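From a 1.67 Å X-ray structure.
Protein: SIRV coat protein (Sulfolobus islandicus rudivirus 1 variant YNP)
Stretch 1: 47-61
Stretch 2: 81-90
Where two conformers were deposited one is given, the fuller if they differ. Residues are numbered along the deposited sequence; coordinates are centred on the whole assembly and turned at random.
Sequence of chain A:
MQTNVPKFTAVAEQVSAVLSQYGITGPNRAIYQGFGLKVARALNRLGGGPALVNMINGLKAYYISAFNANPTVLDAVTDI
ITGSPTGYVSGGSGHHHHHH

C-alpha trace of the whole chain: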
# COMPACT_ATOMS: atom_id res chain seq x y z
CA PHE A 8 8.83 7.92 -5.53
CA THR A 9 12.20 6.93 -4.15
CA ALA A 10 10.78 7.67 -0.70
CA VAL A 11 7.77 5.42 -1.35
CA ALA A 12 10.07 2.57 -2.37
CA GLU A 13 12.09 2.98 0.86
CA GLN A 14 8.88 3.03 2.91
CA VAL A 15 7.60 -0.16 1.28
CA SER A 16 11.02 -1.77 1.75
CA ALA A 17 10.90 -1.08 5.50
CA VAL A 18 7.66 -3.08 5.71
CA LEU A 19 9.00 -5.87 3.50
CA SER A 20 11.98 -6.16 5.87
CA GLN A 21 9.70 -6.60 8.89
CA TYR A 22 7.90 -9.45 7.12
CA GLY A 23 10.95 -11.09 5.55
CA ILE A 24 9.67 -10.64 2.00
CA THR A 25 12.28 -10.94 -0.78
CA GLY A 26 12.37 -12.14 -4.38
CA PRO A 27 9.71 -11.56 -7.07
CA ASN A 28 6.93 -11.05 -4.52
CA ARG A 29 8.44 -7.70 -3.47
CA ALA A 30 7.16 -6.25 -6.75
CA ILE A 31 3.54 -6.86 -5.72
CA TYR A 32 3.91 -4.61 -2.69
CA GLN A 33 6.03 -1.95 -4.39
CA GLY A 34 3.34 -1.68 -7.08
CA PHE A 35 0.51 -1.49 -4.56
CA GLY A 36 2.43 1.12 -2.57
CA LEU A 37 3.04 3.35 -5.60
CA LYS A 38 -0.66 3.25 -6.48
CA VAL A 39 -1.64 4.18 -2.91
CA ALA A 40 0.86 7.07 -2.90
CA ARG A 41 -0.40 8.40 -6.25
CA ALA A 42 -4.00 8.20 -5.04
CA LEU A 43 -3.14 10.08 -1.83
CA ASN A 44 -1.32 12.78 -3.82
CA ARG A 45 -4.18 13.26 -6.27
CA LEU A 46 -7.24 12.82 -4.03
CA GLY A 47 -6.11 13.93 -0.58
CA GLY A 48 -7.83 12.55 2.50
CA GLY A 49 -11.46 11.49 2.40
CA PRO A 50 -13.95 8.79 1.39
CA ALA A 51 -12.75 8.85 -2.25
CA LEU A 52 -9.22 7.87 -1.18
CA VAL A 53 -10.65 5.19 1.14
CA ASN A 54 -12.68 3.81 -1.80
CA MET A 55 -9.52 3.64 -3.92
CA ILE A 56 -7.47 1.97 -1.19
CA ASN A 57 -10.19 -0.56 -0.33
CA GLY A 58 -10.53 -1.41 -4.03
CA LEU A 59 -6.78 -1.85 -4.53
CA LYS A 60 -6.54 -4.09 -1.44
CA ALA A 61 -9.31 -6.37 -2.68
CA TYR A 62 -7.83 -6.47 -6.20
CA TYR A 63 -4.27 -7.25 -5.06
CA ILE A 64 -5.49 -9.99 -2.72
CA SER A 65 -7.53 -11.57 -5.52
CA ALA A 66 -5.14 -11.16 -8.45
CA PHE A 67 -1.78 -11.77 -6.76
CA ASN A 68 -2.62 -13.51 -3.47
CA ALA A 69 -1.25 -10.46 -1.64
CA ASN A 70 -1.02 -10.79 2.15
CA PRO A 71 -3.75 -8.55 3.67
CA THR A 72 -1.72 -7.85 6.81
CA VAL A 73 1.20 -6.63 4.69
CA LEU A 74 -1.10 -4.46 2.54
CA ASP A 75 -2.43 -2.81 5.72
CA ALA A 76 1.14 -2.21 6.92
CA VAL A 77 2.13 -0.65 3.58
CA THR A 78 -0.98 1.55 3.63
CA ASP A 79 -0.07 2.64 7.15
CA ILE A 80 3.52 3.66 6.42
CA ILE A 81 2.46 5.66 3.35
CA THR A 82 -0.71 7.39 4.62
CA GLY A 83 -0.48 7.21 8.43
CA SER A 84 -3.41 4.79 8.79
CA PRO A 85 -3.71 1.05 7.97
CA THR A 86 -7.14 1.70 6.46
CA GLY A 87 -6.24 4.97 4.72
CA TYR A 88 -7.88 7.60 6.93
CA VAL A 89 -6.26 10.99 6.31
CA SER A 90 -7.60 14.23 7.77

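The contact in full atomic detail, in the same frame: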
# COMPACT_ATOMS: atom_id res chain seq x y z
N GLY A 47 -6.13 13.45 -1.95
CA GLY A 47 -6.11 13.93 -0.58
C GLY A 47 -6.98 13.05 0.29
O GLY A 47 -7.60 12.10 -0.20
N GLY A 48 -7.04 13.35 1.58
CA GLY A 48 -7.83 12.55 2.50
C GLY A 48 -9.33 12.63 2.29
O GLY A 48 -9.86 13.69 1.93
N GLY A 49 -10.01 11.52 2.51
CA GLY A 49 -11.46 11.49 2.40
C GLY A 49 -12.00 10.16 1.91
O GLY A 49 -11.23 9.24 1.62
N PRO A 50 -13.33 10.04 1.83
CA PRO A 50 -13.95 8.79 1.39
C PRO A 50 -13.52 8.34 -0.02
O PRO A 50 -13.47 7.13 -0.27
CB PRO A 50 -15.45 9.10 1.44
CG PRO A 50 -15.57 10.12 2.55
CD PRO A 50 -14.33 10.99 2.37
N ALA A 51 -13.21 9.26 -0.92
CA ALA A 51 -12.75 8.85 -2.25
C ALA A 51 -11.43 8.06 -2.16
O ALA A 51 -11.27 7.01 -2.79
CB ALA A 51 -12.61 10.06 -3.19
N LEU A 52 -10.49 8.56 -1.37
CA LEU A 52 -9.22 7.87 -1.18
C LEU A 52 -9.44 6.50 -0.53
O LEU A 52 -8.84 5.52 -0.93
CB LEU A 52 -8.27 8.71 -0.31
CG LEU A 52 -6.92 8.07 0.02
CD1 LEU A 52 -6.13 7.81 -1.25
CD2 LEU A 52 -6.14 8.97 0.97
N VAL A 53 -10.32 6.45 0.48
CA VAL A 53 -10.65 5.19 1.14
C VAL A 53 -11.28 4.18 0.16
O VAL A 53 -10.96 2.99 0.21
CB VAL A 53 -11.56 5.42 2.38
CG1 VAL A 53 -12.01 4.09 2.98
CG2 VAL A 53 -10.81 6.26 3.41
N ASN A 54 -12.16 4.65 -0.72
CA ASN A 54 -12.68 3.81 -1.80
C ASN A 54 -11.54 3.21 -2.62
O ASN A 54 -11.49 2.00 -2.85
CB ASN A 54 -13.60 4.61 -2.73
CG ASN A 54 -15.01 4.80 -2.17
OD1 ASN A 54 -15.64 5.84 -2.39
ND2 ASN A 54 -15.50 3.81 -1.46
N MET A 55 -10.64 4.07 -3.08
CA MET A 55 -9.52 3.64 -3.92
C MET A 55 -8.66 2.61 -3.20
O MET A 55 -8.31 1.58 -3.77
CB MET A 55 -8.69 4.85 -4.34
CG MET A 55 -7.65 4.59 -5.41
SD MET A 55 -8.37 4.14 -7.01
CE MET A 55 -7.69 2.51 -7.16
N ILE A 56 -8.31 2.89 -1.95
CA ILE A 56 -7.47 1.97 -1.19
C ILE A 56 -8.16 0.63 -0.94
O ILE A 56 -7.57 -0.44 -1.15
CB ILE A 56 -6.98 2.60 0.13
CG1 ILE A 56 -6.05 3.78 -0.20
CG2 ILE A 56 -6.25 1.57 0.98
CD1 ILE A 56 -5.67 4.63 1.01
N ASN A 57 -9.42 0.67 -0.52
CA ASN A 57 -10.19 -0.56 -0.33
C ASN A 57 -10.27 -1.40 -1.61
O ASN A 57 -10.14 -2.63 -1.57
CB ASN A 57 -11.60 -0.24 0.19
CG ASN A 57 -11.63 0.06 1.69
OD1 ASN A 57 -10.75 -0.37 2.43
ND2 ASN A 57 -12.65 0.78 2.13
N GLY A 58 -10.48 -0.73 -2.74
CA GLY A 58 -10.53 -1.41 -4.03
C GLY A 58 -9.21 -2.07 -4.40
O GLY A 58 -9.17 -3.23 -4.82
N LEU A 59 -8.12 -1.32 -4.22
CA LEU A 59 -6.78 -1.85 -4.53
C LEU A 59 -6.46 -3.05 -3.65
O LEU A 59 -5.89 -4.04 -4.13
CB LEU A 59 -5.71 -0.76 -4.35
CG LEU A 59 -5.70 0.39 -5.37
CD1 LEU A 59 -4.75 1.49 -4.92
CD2 LEU A 59 -5.32 -0.13 -6.76
N LYS A 60 -6.80 -2.97 -2.36
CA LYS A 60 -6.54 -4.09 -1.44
C LYS A 60 -7.24 -5.35 -1.94
O LYS A 60 -6.61 -6.40 -2.11
CB LYS A 60 -7.03 -3.76 -0.02
CG LYS A 60 -6.12 -2.81 0.76
CD LYS A 60 -6.74 -2.46 2.10
CE LYS A 60 -5.81 -1.63 2.97
NZ LYS A 60 -6.52 -1.22 4.23
N ALA A 61 -8.54 -5.24 -2.20
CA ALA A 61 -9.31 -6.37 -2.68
C ALA A 61 -8.73 -6.93 -3.99
O ALA A 61 -8.60 -8.15 -4.14
CB ALA A 61 -10.77 -5.98 -2.84
N ILE A 81 2.62 4.63 4.38
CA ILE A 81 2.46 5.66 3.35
C ILE A 81 1.49 6.78 3.74
O ILE A 81 1.78 7.96 3.51
CB ILE A 81 2.06 5.04 2.00
CG1 ILE A 81 3.17 4.11 1.49
CG2 ILE A 81 1.78 6.13 0.97
CD1 ILE A 81 2.77 3.28 0.27
N THR A 82 0.35 6.42 4.33
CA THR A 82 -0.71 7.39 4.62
C THR A 82 -0.85 7.80 6.09
O THR A 82 -1.44 8.84 6.39
CB THR A 82 -2.10 6.86 4.19
OG1 THR A 82 -2.54 5.85 5.11
CG2 THR A 82 -2.05 6.29 2.79
N GLY A 83 -0.32 6.98 7.00
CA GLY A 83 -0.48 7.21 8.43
C GLY A 83 -1.55 6.37 9.10
O GLY A 83 -1.67 6.38 10.33
N SER A 84 -2.33 5.64 8.30
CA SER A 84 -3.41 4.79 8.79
C SER A 84 -3.45 3.49 7.98
O SER A 84 -3.27 3.52 6.77
CB SER A 84 -4.76 5.51 8.66
OG SER A 84 -5.86 4.61 8.82
N PRO A 85 -3.67 2.34 8.65
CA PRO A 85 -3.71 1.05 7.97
C PRO A 85 -4.89 0.95 7.02
O PRO A 85 -4.87 0.14 6.08
CB PRO A 85 -3.90 0.05 9.12
CG PRO A 85 -4.51 0.88 10.22
CD PRO A 85 -3.79 2.18 10.11
N THR A 86 -5.92 1.76 7.27
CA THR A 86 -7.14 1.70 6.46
C THR A 86 -7.32 2.96 5.61
O THR A 86 -8.36 3.14 4.98
CB THR A 86 -8.39 1.43 7.33
OG1 THR A 86 -8.32 2.19 8.55
CG2 THR A 86 -8.48 -0.06 7.66
N GLY A 87 -6.30 3.82 5.61
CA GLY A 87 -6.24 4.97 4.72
C GLY A 87 -6.93 6.26 5.15
O GLY A 87 -7.10 7.17 4.34
N TYR A 88 -7.32 6.35 6.42
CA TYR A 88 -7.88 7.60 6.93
C TYR A 88 -6.82 8.70 6.96
O TYR A 88 -5.76 8.53 7.57
CB TYR A 88 -8.46 7.43 8.34
CG TYR A 88 -8.84 8.76 8.96
CD1 TYR A 88 -9.98 9.43 8.54
CD2 TYR A 88 -8.06 9.34 9.94
CE1 TYR A 88 -10.34 10.65 9.09
CE2 TYR A 88 -8.41 10.56 10.50
CZ TYR A 88 -9.55 11.21 10.08
OH TYR A 88 -9.90 12.42 10.63
N VAL A 89 -7.12 9.81 6.31
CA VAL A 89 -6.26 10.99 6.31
C VAL A 89 -7.15 12.20 6.53
O VAL A 89 -8.16 12.37 5.83
CB VAL A 89 -5.52 11.14 4.97
CG1 VAL A 89 -4.71 12.42 4.95
CG2 VAL A 89 -4.63 9.92 4.71
N SER A 90 -6.81 13.03 7.51
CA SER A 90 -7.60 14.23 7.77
C SER A 90 -7.38 15.27 6.68
O SER A 90 -8.27 15.52 5.86
CB SER A 90 -7.26 14.82 9.14
OG SER A 90 -8.12 15.91 9.43
O HOH W 1 -8.49 0.71 3.54

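A helix laid against a loop that follows another helix typifies a contact made of close van der Waals packing against a loop backbone, and pinned at one end by a lysine hydrogen bond and a water, as this coat protein illustrates. The first stretch enters its helix at Pro50, with Gly49 as N-cap; the second leaves a helix at Gly83, makes a type I turn from Ser84 to Gly87 and continues as loop through Val89. Together they bury 392 Å².

Successive helical turns present Leu52, Ile56 and Lys60, whose CA-to-CB bonds all point toward the loop. Leu52 CD2 meets Val89 CG2 at 4.1 Å, while Ile56 CD1 lies 3.8 Å from Gly87 CA. A CB on Gly87 would clash with that same methyl, and its positive phi independently favours glycine. Space is equally short at Gly48: its CA approaches Val89 O at 3.4 Å in a CA-H...O contact, where a CB would collide with the carbonyl.

At the other end, the extended Lys60 side chain supplies the one direct hydrogen bond across the stretches, from Lys60 NZ to Pro85 O at 2.8 Å. A water accepts from the same amine and donates to Asn57 OD1 and Thr86 O, extending the polar anchor. Inside the loop, Ser84 OG accepts from Thr86 N at 3.2 Å, bracing the turn that offers these carbonyls.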